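Local coordinates for protein NAD-dependent dehydrogenase (PDB 4Z0P) that reduces glyoxylate and hydroxypyruvate with NADPH as cofactor, as a member of the D-isomer-specific 2-hydroxyacid dehydrogenase family, at residues I167-S172 / A185-F190; D140-I145 / R193-V198; G237-A242 / A256-F261. All coordinates share one frame; numbering follows the deposited sequence.

Interaction 1. Residues I167-S172 / A185-F190; sequences IGWSRS and AGLDAF. With NDP (NADPH dihydro-nicotinamide-adenine-dinucleotide phosphate), chain H.
W169 and F190 form the centre of an apolar contact with no hydrogen bond between the two segments. Two CH-pi contacts carry it. CB of W169 stands over the middle of the F190 ring, 3.6 Å from its centroid and 5° off the normal, while CD1 of L187 covers one face of the W169 five-membered ring, 3.8 Å from that centroid. CG of W169 lies anti to the backbone N (chi1 177°), and the indole beyond it reaches L187; the two aromatic planes meet obliquely at 36°. Apolar packing extends the patch at I167, whose CD1 lies 3.7 Å from CD2 of F190. The indole N-H is satisfied just before the second segment, NE1 of W169 bonding to A184 O.

The far rim of the same indole reaches NADPH: CH2 of W169 comes to 3.4 Å from C2A of the adenine. An alanine in place of W169 would probably leave CD1 of L187 without its aromatic face, open a gap beside the adenine and strip A184 O of its indole partner.

Polar contacts with the cofactor follow just after the strand. S172 grips the 2'-phosphate twice, its OG at 2.8 Å from O2X and its backbone N at 3.2 Å from the same oxygen. OG of S170 in turn bonds to S172 O, and the guanidinium of R171 has N6A of the adenine over one face. The 2'-phosphate is what NADH lacks, so this grip is consistent with the enzyme's use of NADPH.

In the Rossmann-type sheet, strand 165-169 runs between strands 142-146 and 180-182, and helix 187-193 packs on it, with M146 and Y182 also touching F190.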
loop_
_atom_site.group_PDB
_atom_site.type_symbol
_atom_site.label_atom_id
_atom_site.label_comp_id
_atom_site.label_asym_id
_atom_site.label_seq_id
_atom_site.Cartn_x
_atom_site.Cartn_y
_atom_site.Cartn_z
ATOM N N ILE A 167 -7.437 15.539 -1.010
ATOM C CA ILE A 167 -7.587 16.843 -1.632
ATOM C C ILE A 167 -6.347 17.130 -2.478
ATOM O O ILE A 167 -5.286 16.576 -2.233
ATOM C CB ILE A 167 -7.820 17.967 -0.587
ATOM C CG1 ILE A 167 -6.653 18.066 0.422
ATOM C CG2 ILE A 167 -9.129 17.727 0.136
ATOM C CD1 ILE A 167 -6.807 19.141 1.478
ATOM N N GLY A 168 -6.493 18.057 -3.419
ATOM C CA GLY A 168 -5.416 18.375 -4.362
ATOM C C GLY A 168 -5.177 19.862 -4.518
ATOM O O GLY A 168 -6.084 20.668 -4.317
ATOM N N TRP A 169 -3.946 20.197 -4.910
ATOM C CA TRP A 169 -3.560 21.582 -5.168
ATOM C C TRP A 169 -2.708 21.656 -6.416
ATOM O O TRP A 169 -1.846 20.808 -6.652
ATOM C CB TRP A 169 -2.801 22.143 -3.967
ATOM C CG TRP A 169 -2.298 23.536 -4.137
ATOM C CD1 TRP A 169 -2.972 24.694 -3.857
ATOM C CD2 TRP A 169 -1.003 23.939 -4.615
ATOM N NE1 TRP A 169 -2.175 25.788 -4.120
ATOM C CE2 TRP A 169 -0.971 25.348 -4.606
ATOM C CE3 TRP A 169 0.128 23.245 -5.058
ATOM C CZ2 TRP A 169 0.175 26.083 -4.984
ATOM C CZ3 TRP A 169 1.254 23.971 -5.454
ATOM C CH2 TRP A 169 1.267 25.372 -5.421
ATOM N N SER A 170 -2.956 22.692 -7.220
ATOM C CA SER A 170 -2.086 22.995 -8.366
ATOM C C SER A 170 -2.321 24.438 -8.734
ATOM O O SER A 170 -3.107 25.127 -8.074
ATOM C CB SER A 170 -2.356 22.036 -9.534
ATOM O OG SER A 170 -3.718 22.088 -9.930
ATOM N N ARG A 171 -1.662 24.907 -9.781
ATOM C CA ARG A 171 -1.748 26.335 -10.110
ATOM C C ARG A 171 -3.156 26.716 -10.518
ATOM O O ARG A 171 -3.729 27.678 -9.986
ATOM C CB ARG A 171 -0.727 26.696 -11.186
ATOM C CG ARG A 171 -0.703 28.184 -11.513
ATOM C CD ARG A 171 0.699 28.682 -11.829
ATOM N NE ARG A 171 1.370 27.839 -12.811
ATOM C CZ ARG A 171 2.651 27.954 -13.153
ATOM N NH1 ARG A 171 3.438 28.890 -12.609
ATOM N NH2 ARG A 171 3.152 27.123 -14.060
ATOM N N SER A 172 -3.706 25.975 -11.472
ATOM C CA SER A 172 -5.111 26.120 -11.837
ATOM C C SER A 172 -5.907 25.048 -11.105
ATOM O O SER A 172 -5.365 24.003 -10.740
ATOM C CB SER A 172 -5.299 26.009 -13.359
ATOM O OG SER A 172 -4.587 24.906 -13.904
ATOM N N ALA A 185 -3.932 30.193 -5.099
ATOM C CA ALA A 185 -4.268 31.042 -3.934
ATOM C C ALA A 185 -4.856 30.268 -2.741
ATOM O O ALA A 185 -4.844 30.764 -1.611
ATOM C CB ALA A 185 -5.217 32.167 -4.342
ATOM N N GLY A 186 -5.382 29.073 -3.002
ATOM C CA GLY A 186 -5.896 28.196 -1.945
ATOM C C GLY A 186 -4.859 27.393 -1.200
ATOM O O GLY A 186 -5.227 26.537 -0.393
ATOM N N LEU A 187 -3.573 27.634 -1.442
ATOM C CA LEU A 187 -2.517 26.802 -0.823
ATOM C C LEU A 187 -2.648 26.691 0.694
ATOM O O LEU A 187 -2.628 25.575 1.251
ATOM C CB LEU A 187 -1.131 27.360 -1.178
ATOM C CG LEU A 187 0.062 26.564 -0.602
ATOM C CD1 LEU A 187 0.121 25.106 -1.033
ATOM C CD2 LEU A 187 1.344 27.260 -1.002
ATOM N N ASP A 188 -2.778 27.838 1.369
ATOM C CA ASP A 188 -2.832 27.811 2.837
ATOM C C ASP A 188 -4.028 27.046 3.402
ATOM O O ASP A 188 -3.889 26.302 4.396
ATOM C CB ASP A 188 -2.699 29.226 3.412
ATOM C CG ASP A 188 -1.249 29.747 3.359
ATOM O OD1 ASP A 188 -0.338 29.071 2.813
ATOM O OD2 ASP A 188 -1.016 30.845 3.876
ATOM N N ALA A 189 -5.193 27.191 2.773
ATOM C CA ALA A 189 -6.383 26.454 3.205
ATOM C C ALA A 189 -6.175 24.950 2.997
ATOM O O ALA A 189 -6.518 24.128 3.859
ATOM C CB ALA A 189 -7.601 26.944 2.444
ATOM N N PHE A 190 -5.609 24.606 1.842
ATOM C CA PHE A 190 -5.241 23.230 1.517
ATOM C C PHE A 190 -4.259 22.635 2.531
ATOM O O PHE A 190 -4.498 21.549 3.048
ATOM C CB PHE A 190 -4.724 23.166 0.064
ATOM C CG PHE A 190 -3.865 21.970 -0.253
ATOM C CD1 PHE A 190 -2.501 22.020 -0.044
ATOM C CD2 PHE A 190 -4.402 20.827 -0.833
ATOM C CE1 PHE A 190 -1.701 20.919 -0.341
ATOM C CE2 PHE A 190 -3.593 19.740 -1.157
ATOM C CZ PHE A 190 -2.244 19.786 -0.901
HETATM P PA NDP H . 2.198 17.011 -15.151
HETATM O O1A NDP H . 2.793 18.091 -16.041
HETATM O O2A NDP H . 1.112 16.165 -15.726
HETATM O O5B NDP H . 1.642 17.753 -13.867
HETATM C C5B NDP H . 2.327 18.787 -13.191
HETATM C C4B NDP H . 1.381 19.398 -12.194
HETATM O O4B NDP H . 2.138 20.318 -11.411
HETATM C C3B NDP H . 0.239 20.196 -12.820
HETATM O O3B NDP H . -0.917 19.998 -12.013
HETATM C C2B NDP H . 0.724 21.626 -12.719
HETATM O O2B NDP H . -0.297 22.601 -12.644
HETATM C C1B NDP H . 1.452 21.558 -11.403
HETATM N N9A NDP H . 2.380 22.695 -11.281
HETATM C C8A NDP H . 3.502 22.976 -11.972
HETATM N N7A NDP H . 4.092 24.088 -11.595
HETATM C C5A NDP H . 3.294 24.557 -10.590
HETATM C C6A NDP H . 3.347 25.710 -9.781
HETATM N N6A NDP H . 4.339 26.625 -9.877
HETATM N N1A NDP H . 2.369 25.892 -8.850
HETATM C C2A NDP H . 1.388 24.982 -8.756
HETATM N N3A NDP H . 1.230 23.865 -9.471
HETATM C C4A NDP H . 2.234 23.704 -10.373
HETATM O O3 NDP H . 3.478 16.164 -14.646
HETATM P PN NDP H . 3.363 14.618 -14.166
HETATM O O1N NDP H . 2.231 14.457 -13.208
HETATM O O2N NDP H . 3.454 13.706 -15.337
HETATM O O5D NDP H . 4.780 14.511 -13.448
HETATM C C5D NDP H . 5.040 15.310 -12.311
HETATM C C4D NDP H . 6.508 15.228 -11.921
HETATM O O4D NDP H . 6.783 13.987 -11.267
HETATM C C3D NDP H . 7.521 15.239 -13.058
HETATM O O3D NDP H . 7.742 16.583 -13.533
HETATM C C2D NDP H . 8.778 14.628 -12.472
HETATM O O2D NDP H . 9.622 15.650 -11.910
HETATM C C1D NDP H . 8.184 13.772 -11.323
HETATM N N1N NDP H . 8.440 12.340 -11.493
HETATM C C2N NDP H . 9.215 11.640 -10.575
HETATM C C3N NDP H . 9.449 10.304 -10.703
HETATM C C7N NDP H . 10.149 9.491 -9.655
HETATM O O7N NDP H . 10.558 8.357 -9.975
HETATM N N7N NDP H . 10.333 9.984 -8.449
HETATM C C4N NDP H . 8.916 9.585 -11.886
HETATM C C5N NDP H . 8.119 10.414 -12.824
HETATM C C6N NDP H . 7.888 11.696 -12.609
HETATM P P2B NDP H . -1.164 23.001 -13.941
HETATM O O1X NDP H . -2.058 21.808 -14.161
HETATM O O2X NDP H . -1.911 24.227 -13.445
HETATM O O3X NDP H . -0.206 23.260 -15.042
#

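Interaction 2. Residues D140-I145 / R193-V198; sequences DVTVGI and RTDFLV
V143, G144 and I145 pair in parallel with F196, L197 and V198, the short strand axes approaching to 4.7 Å at 22°, with G144 bonded through N to F196 O and through O to V198 N. Just before this pairing, T142 O accepts two amides, those of D195 and F196. D195 returns the grip: its OD2 takes the T142 amide at 2.8 Å in an almost straight bond (177°), on the anti side of the carboxylate, and a water joins OD2 to D140 O.

CG1 of V141 sits over the centre of the F196 ring, 3.6 Å from the centroid, in a CH-pi contact. On the same face of the sheet, CG1 of V143 meets CG2 of V198 at 3.7 Å, and I145 lies beside V198 pointing the same way. On the other face T194 closes over G144, its CG2 3.6 Å from G144 N; a CB on G144 would clash with T194 OG1, which bonds to F190 O.

The two strands are central neighbours in the parallel Rossmann-type sheet, with 165-169 flanking 142-146. Helices 97-115 and 150-161 cover the V143 and I145 face.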
loop_
_atom_site.group_PDB
_atom_site.type_symbol
_atom_site.label_atom_id
_atom_site.label_comp_id
_atom_site.label_asym_id
_atom_site.label_seq_id
_atom_site.Cartn_x
_atom_site.Cartn_y
_atom_site.Cartn_z
ATOM N N ASP A 140 -9.837 8.564 8.298
ATOM C CA ASP A 140 -9.444 9.504 9.372
ATOM C C ASP A 140 -8.285 10.431 8.982
ATOM O O ASP A 140 -7.965 11.349 9.740
ATOM C CB ASP A 140 -9.015 8.728 10.624
ATOM C CG ASP A 140 -10.135 7.883 11.222
ATOM O OD1 ASP A 140 -11.315 8.311 11.173
ATOM O OD2 ASP A 140 -9.825 6.785 11.774
ATOM N N VAL A 141 -7.658 10.179 7.833
ATOM C CA VAL A 141 -6.470 10.914 7.352
ATOM C C VAL A 141 -6.810 11.627 6.054
ATOM O O VAL A 141 -7.380 11.037 5.128
ATOM C CB VAL A 141 -5.297 9.953 7.124
ATOM C CG1 VAL A 141 -4.103 10.622 6.395
ATOM C CG2 VAL A 141 -4.863 9.377 8.465
ATOM N N THR A 142 -6.432 12.899 5.989
ATOM C CA THR A 142 -6.526 13.658 4.743
ATOM C C THR A 142 -5.159 13.681 4.075
ATOM O O THR A 142 -4.171 14.177 4.653
ATOM C CB THR A 142 -7.035 15.089 4.981
ATOM O OG1 THR A 142 -8.385 15.025 5.475
ATOM C CG2 THR A 142 -7.039 15.857 3.677
ATOM N N VAL A 143 -5.103 13.113 2.881
ATOM C CA VAL A 143 -3.904 13.185 2.026
ATOM C C VAL A 143 -4.088 14.369 1.103
ATOM O O VAL A 143 -5.110 14.480 0.406
ATOM C CB VAL A 143 -3.691 11.911 1.195
ATOM C CG1 VAL A 143 -2.416 12.024 0.357
ATOM C CG2 VAL A 143 -3.641 10.674 2.096
ATOM N N GLY A 144 -3.108 15.253 1.100
ATOM C CA GLY A 144 -3.147 16.433 0.251
ATOM C C GLY A 144 -2.039 16.315 -0.771
ATOM O O GLY A 144 -0.884 16.196 -0.388
ATOM N N ILE A 145 -2.384 16.360 -2.057
ATOM C CA ILE A 145 -1.405 16.188 -3.122
ATOM C C ILE A 145 -1.149 17.511 -3.806
ATOM O O ILE A 145 -2.090 18.146 -4.295
ATOM C CB ILE A 145 -1.879 15.155 -4.161
ATOM C CG1 ILE A 145 -2.089 13.792 -3.483
ATOM C CG2 ILE A 145 -0.848 15.036 -5.282
ATOM C CD1 ILE A 145 -2.891 12.831 -4.314
ATOM N N ARG A 193 -5.634 21.662 6.054
ATOM C CA ARG A 193 -6.442 20.439 6.074
ATOM C C ARG A 193 -5.632 19.151 5.896
ATOM O O ARG A 193 -6.178 18.068 6.096
ATOM C CB ARG A 193 -7.453 20.467 4.937
ATOM C CG ARG A 193 -8.532 21.506 5.093
ATOM C CD ARG A 193 -9.495 21.407 3.923
ATOM N NE ARG A 193 -10.205 20.131 3.906
ATOM C CZ ARG A 193 -11.014 19.717 2.932
ATOM N NH1 ARG A 193 -11.212 20.453 1.845
ATOM N NH2 ARG A 193 -11.625 18.549 3.032
ATOM N N THR A 194 -4.351 19.260 5.548
ATOM C CA THR A 194 -3.582 18.125 5.096
ATOM C C THR A 194 -2.819 17.471 6.234
ATOM O O THR A 194 -2.046 18.123 6.904
ATOM C CB THR A 194 -2.614 18.542 3.972
ATOM O OG1 THR A 194 -3.400 18.930 2.841
ATOM C CG2 THR A 194 -1.694 17.381 3.586
ATOM N N ASP A 195 -3.033 16.169 6.416
ATOM C CA ASP A 195 -2.253 15.352 7.350
ATOM C C ASP A 195 -1.027 14.713 6.713
ATOM O O ASP A 195 0.044 14.684 7.315
ATOM C CB ASP A 195 -3.123 14.227 7.943
ATOM C CG ASP A 195 -4.379 14.736 8.638
ATOM O OD1 ASP A 195 -4.254 15.651 9.493
ATOM O OD2 ASP A 195 -5.515 14.224 8.339
ATOM N N PHE A 196 -1.203 14.119 5.538
ATOM C CA PHE A 196 -0.103 13.541 4.756
ATOM C C PHE A 196 0.031 14.374 3.490
ATOM O O PHE A 196 -0.850 14.338 2.634
ATOM C CB PHE A 196 -0.385 12.096 4.303
ATOM C CG PHE A 196 -0.434 11.038 5.395
ATOM C CD1 PHE A 196 -0.290 11.317 6.751
ATOM C CD2 PHE A 196 -0.678 9.714 5.018
ATOM C CE1 PHE A 196 -0.354 10.291 7.699
ATOM C CE2 PHE A 196 -0.762 8.695 5.966
ATOM C CZ PHE A 196 -0.603 8.987 7.300
ATOM N N LEU A 197 1.152 15.089 3.360
ATOM C CA LEU A 197 1.428 15.899 2.181
ATOM C C LEU A 197 2.213 15.087 1.177
ATOM O O LEU A 197 3.285 14.585 1.513
ATOM C CB LEU A 197 2.237 17.136 2.571
ATOM C CG LEU A 197 2.599 18.079 1.408
ATOM C CD1 LEU A 197 1.359 18.657 0.772
ATOM C CD2 LEU A 197 3.495 19.199 1.891
ATOM N N VAL A 198 1.712 15.003 -0.053
ATOM C CA VAL A 198 2.372 14.283 -1.145
ATOM C C VAL A 198 2.770 15.276 -2.222
ATOM O O VAL A 198 1.917 15.980 -2.774
ATOM C CB VAL A 198 1.452 13.232 -1.779
ATOM C CG1 VAL A 198 2.098 12.571 -3.001
ATOM C CG2 VAL A 198 1.124 12.144 -0.752
HETATM O O HOH W 1 -7.849 14.191 9.471
HETATM O O HOH W 2 -10.184 17.050 5.149
#

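Interaction 3. Residues G237-A242 / A256-F261; sequences GSQVEA and ASLDVF. With NDP (NADPH dihydro-nicotinamide-adenine-dinucleotide phosphate), chain H.
Q239 turns its CG between the backbone N and the carbonyl carbon (chi1 76°) and then runs extended, which delivers its amide to the backbone of V260. E241 places CG anti to its carbonyl carbon (chi1 -74°) and also extends, bringing its carboxylate to F261. The two ends meet at Q239 NE2. It donates to V260 O at 3.0 Å, a bent bond (134°) with the acceptor well out of the amide plane, and to OE2 of E241, also at 3.0 Å, where the partner lies in the amide plane and the anti lone pair is used. The other end of the amide, OE1, is held by N232 ND2, so both ends have partners and its rotation is fixed.

OE2 of E241 carries a further bond, from the backbone N of E262, and lies at the edge of the F261 ring, 3.4 Å from CB of F261 and 3.5 Å from CD1. The two side chains cross at about a right angle. CD2 of L258 makes a van der Waals contact with OE1 of Q239 at 3.7 Å.

The segments belong to one beta-alpha-beta unit of the Rossmann-type domain: strand 229-232, helix 241-250, strand 255-258. V240 is the N-cap residue of that helix, and the Q239-E241 pair ties its first turn to the loop leaving strand 255-258.

That loop reaches the nicotinamide. OD2 of D259 accepts the carboxamide N7N of NADPH at 2.9 Å in a nearly straight bond and also takes the A285 amide, while OD1 is held by T281 OG1 and V284 N. CG1 of V260 stands 3.8 Å from N7N, and the V260 side chain lies about 6 Å from the bound oxalate.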
loop_
_atom_site.group_PDB
_atom_site.type_symbol
_atom_site.label_atom_id
_atom_site.label_comp_id
_atom_site.label_asym_id
_atom_site.label_seq_id
_atom_site.Cartn_x
_atom_site.Cartn_y
_atom_site.Cartn_z
ATOM N N GLY A 237 14.970 19.163 -5.806
ATOM C CA GLY A 237 15.183 20.605 -5.782
ATOM C C GLY A 237 13.992 21.410 -5.274
ATOM O O GLY A 237 14.135 22.594 -4.976
ATOM N N SER A 238 12.815 20.783 -5.180
ATOM C CA SER A 238 11.635 21.436 -4.621
ATOM C C SER A 238 11.622 21.455 -3.093
ATOM O O SER A 238 10.785 22.135 -2.508
ATOM C CB SER A 238 10.344 20.809 -5.160
ATOM O OG SER A 238 10.247 21.012 -6.561
ATOM N N GLN A 239 12.535 20.740 -2.435
ATOM C CA GLN A 239 12.527 20.689 -0.982
ATOM C C GLN A 239 13.780 21.286 -0.381
ATOM O O GLN A 239 14.829 21.411 -1.041
ATOM C CB GLN A 239 12.320 19.251 -0.494
ATOM C CG GLN A 239 13.545 18.356 -0.594
ATOM C CD GLN A 239 13.226 16.879 -0.707
ATOM O OE1 GLN A 239 12.070 16.465 -0.856
ATOM N NE2 GLN A 239 14.273 16.059 -0.639
ATOM N N VAL A 240 13.641 21.720 0.869
ATOM C CA VAL A 240 14.759 22.261 1.642
ATOM C C VAL A 240 15.082 21.218 2.702
ATOM O O VAL A 240 14.416 21.148 3.748
ATOM C CB VAL A 240 14.437 23.635 2.274
ATOM C CG1 VAL A 240 15.658 24.212 2.966
ATOM C CG2 VAL A 240 13.941 24.594 1.206
ATOM N N GLU A 241 16.083 20.391 2.423
ATOM C CA GLU A 241 16.399 19.277 3.323
ATOM C C GLU A 241 16.836 19.702 4.713
ATOM O O GLU A 241 16.524 19.024 5.677
ATOM C CB GLU A 241 17.437 18.344 2.690
ATOM C CG GLU A 241 16.765 17.529 1.589
ATOM C CD GLU A 241 17.708 16.815 0.645
ATOM O OE1 GLU A 241 18.902 16.688 0.939
ATOM O OE2 GLU A 241 17.210 16.369 -0.397
ATOM N N ALA A 242 17.515 20.836 4.831
ATOM C CA ALA A 242 17.855 21.348 6.155
ATOM C C ALA A 242 16.584 21.531 7.008
ATOM O O ALA A 242 16.589 21.264 8.214
ATOM C CB ALA A 242 18.622 22.662 6.049
ATOM N N ALA A 256 8.541 11.056 7.238
ATOM C CA ALA A 256 8.656 11.400 5.830
ATOM C C ALA A 256 8.958 10.183 4.968
ATOM O O ALA A 256 9.497 9.198 5.460
ATOM C CB ALA A 256 9.739 12.452 5.625
ATOM N N SER A 257 8.565 10.267 3.698
ATOM C CA SER A 257 9.022 9.336 2.655
ATOM C C SER A 257 9.645 10.174 1.560
ATOM O O SER A 257 8.963 11.013 0.953
ATOM C CB SER A 257 7.861 8.534 2.073
ATOM O OG SER A 257 7.308 7.646 3.056
ATOM N N LEU A 258 10.935 9.966 1.322
ATOM C CA LEU A 258 11.659 10.737 0.306
ATOM C C LEU A 258 12.218 9.791 -0.736
ATOM O O LEU A 258 13.034 8.909 -0.414
ATOM C CB LEU A 258 12.793 11.565 0.936
ATOM C CG LEU A 258 12.326 12.545 2.039
ATOM C CD1 LEU A 258 13.528 13.186 2.718
ATOM C CD2 LEU A 258 11.397 13.614 1.453
ATOM N N ASP A 259 11.793 9.989 -1.983
ATOM C CA ASP A 259 12.330 9.282 -3.144
ATOM C C ASP A 259 13.335 10.125 -3.911
ATOM O O ASP A 259 14.038 9.612 -4.782
ATOM C CB ASP A 259 11.207 8.903 -4.106
ATOM C CG ASP A 259 11.667 7.927 -5.190
ATOM O OD1 ASP A 259 12.227 6.825 -4.862
ATOM O OD2 ASP A 259 11.474 8.270 -6.389
ATOM N N VAL A 260 13.342 11.430 -3.627
ATOM C CA VAL A 260 14.104 12.425 -4.416
ATOM C C VAL A 260 14.811 13.366 -3.458
ATOM O O VAL A 260 14.321 13.609 -2.344
ATOM C CB VAL A 260 13.200 13.184 -5.412
ATOM C CG1 VAL A 260 12.626 12.217 -6.436
ATOM C CG2 VAL A 260 12.073 13.903 -4.689
ATOM N N PHE A 261 15.981 13.846 -3.876
ATOM C CA PHE A 261 16.881 14.604 -3.029
ATOM C C PHE A 261 17.524 15.762 -3.782
ATOM O O PHE A 261 17.664 15.714 -4.985
ATOM C CB PHE A 261 17.952 13.685 -2.422
ATOM C CG PHE A 261 17.346 12.611 -1.587
ATOM C CD1 PHE A 261 17.035 12.840 -0.264
ATOM C CD2 PHE A 261 16.941 11.414 -2.178
ATOM C CE1 PHE A 261 16.394 11.853 0.477
ATOM C CE2 PHE A 261 16.303 10.421 -1.441
ATOM C CZ PHE A 261 16.021 10.659 -0.121
HETATM P PA NDP H . 2.198 17.011 -15.151
HETATM O O1A NDP H . 2.793 18.091 -16.041
HETATM O O2A NDP H . 1.112 16.165 -15.726
HETATM O O5B NDP H . 1.642 17.753 -13.867
HETATM C C5B NDP H . 2.327 18.787 -13.191
HETATM C C4B NDP H . 1.381 19.398 -12.194
HETATM O O4B NDP H . 2.138 20.318 -11.411
HETATM C C3B NDP H . 0.239 20.196 -12.820
HETATM O O3B NDP H . -0.917 19.998 -12.013
HETATM C C2B NDP H . 0.724 21.626 -12.719
HETATM O O2B NDP H . -0.297 22.601 -12.644
HETATM C C1B NDP H . 1.452 21.558 -11.403
HETATM N N9A NDP H . 2.380 22.695 -11.281
HETATM C C8A NDP H . 3.502 22.976 -11.972
HETATM N N7A NDP H . 4.092 24.088 -11.595
HETATM C C5A NDP H . 3.294 24.557 -10.590
HETATM C C6A NDP H . 3.347 25.710 -9.781
HETATM N N6A NDP H . 4.339 26.625 -9.877
HETATM N N1A NDP H . 2.369 25.892 -8.850
HETATM C C2A NDP H . 1.388 24.982 -8.756
HETATM N N3A NDP H . 1.230 23.865 -9.471
HETATM C C4A NDP H . 2.234 23.704 -10.373
HETATM O O3 NDP H . 3.478 16.164 -14.646
HETATM P PN NDP H . 3.363 14.618 -14.166
HETATM O O1N NDP H . 2.231 14.457 -13.208
HETATM O O2N NDP H . 3.454 13.706 -15.337
HETATM O O5D NDP H . 4.780 14.511 -13.448
HETATM C C5D NDP H . 5.040 15.310 -12.311
HETATM C C4D NDP H . 6.508 15.228 -11.921
HETATM O O4D NDP H . 6.783 13.987 -11.267
HETATM C C3D NDP H . 7.521 15.239 -13.058
HETATM O O3D NDP H . 7.742 16.583 -13.533
HETATM C C2D NDP H . 8.778 14.628 -12.472
HETATM O O2D NDP H . 9.622 15.650 -11.910
HETATM C C1D NDP H . 8.184 13.772 -11.323
HETATM N N1N NDP H . 8.440 12.340 -11.493
HETATM C C2N NDP H . 9.215 11.640 -10.575
HETATM C C3N NDP H . 9.449 10.304 -10.703
HETATM C C7N NDP H . 10.149 9.491 -9.655
HETATM O O7N NDP H . 10.558 8.357 -9.975
HETATM N N7N NDP H . 10.333 9.984 -8.449
HETATM C C4N NDP H . 8.916 9.585 -11.886
HETATM C C5N NDP H . 8.119 10.414 -12.824
HETATM C C6N NDP H . 7.888 11.696 -12.609
HETATM P P2B NDP H . -1.164 23.001 -13.941
HETATM O O1X NDP H . -2.058 21.808 -14.161
HETATM O O2X NDP H . -1.911 24.227 -13.445
HETATM O O3X NDP H . -0.206 23.260 -15.042
#

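How the interactions relate
All three contacts reach one seven-stranded parallel sheet. Interactions 1 and 2 are direct neighbours, their centres about 12 Å apart: W169 N lies 2.8 Å from I145 O and I167 O 2.9 Å from I145 N, both probable hydrogen bonds, and CZ of F190 packs 3.5 Å from C of G144. Helix 187-193 is followed in the chain by strand 196-199. Interaction 3 is separate, its centre about 20 Å from that of interaction 1 and about 17 Å from that of interaction 2. NADPH bridges the distance: interaction 1 holds its adenine end and 2'-phosphate, interaction 3 its carboxamide near the oxalate, while interaction 2 forms the sheet core between them.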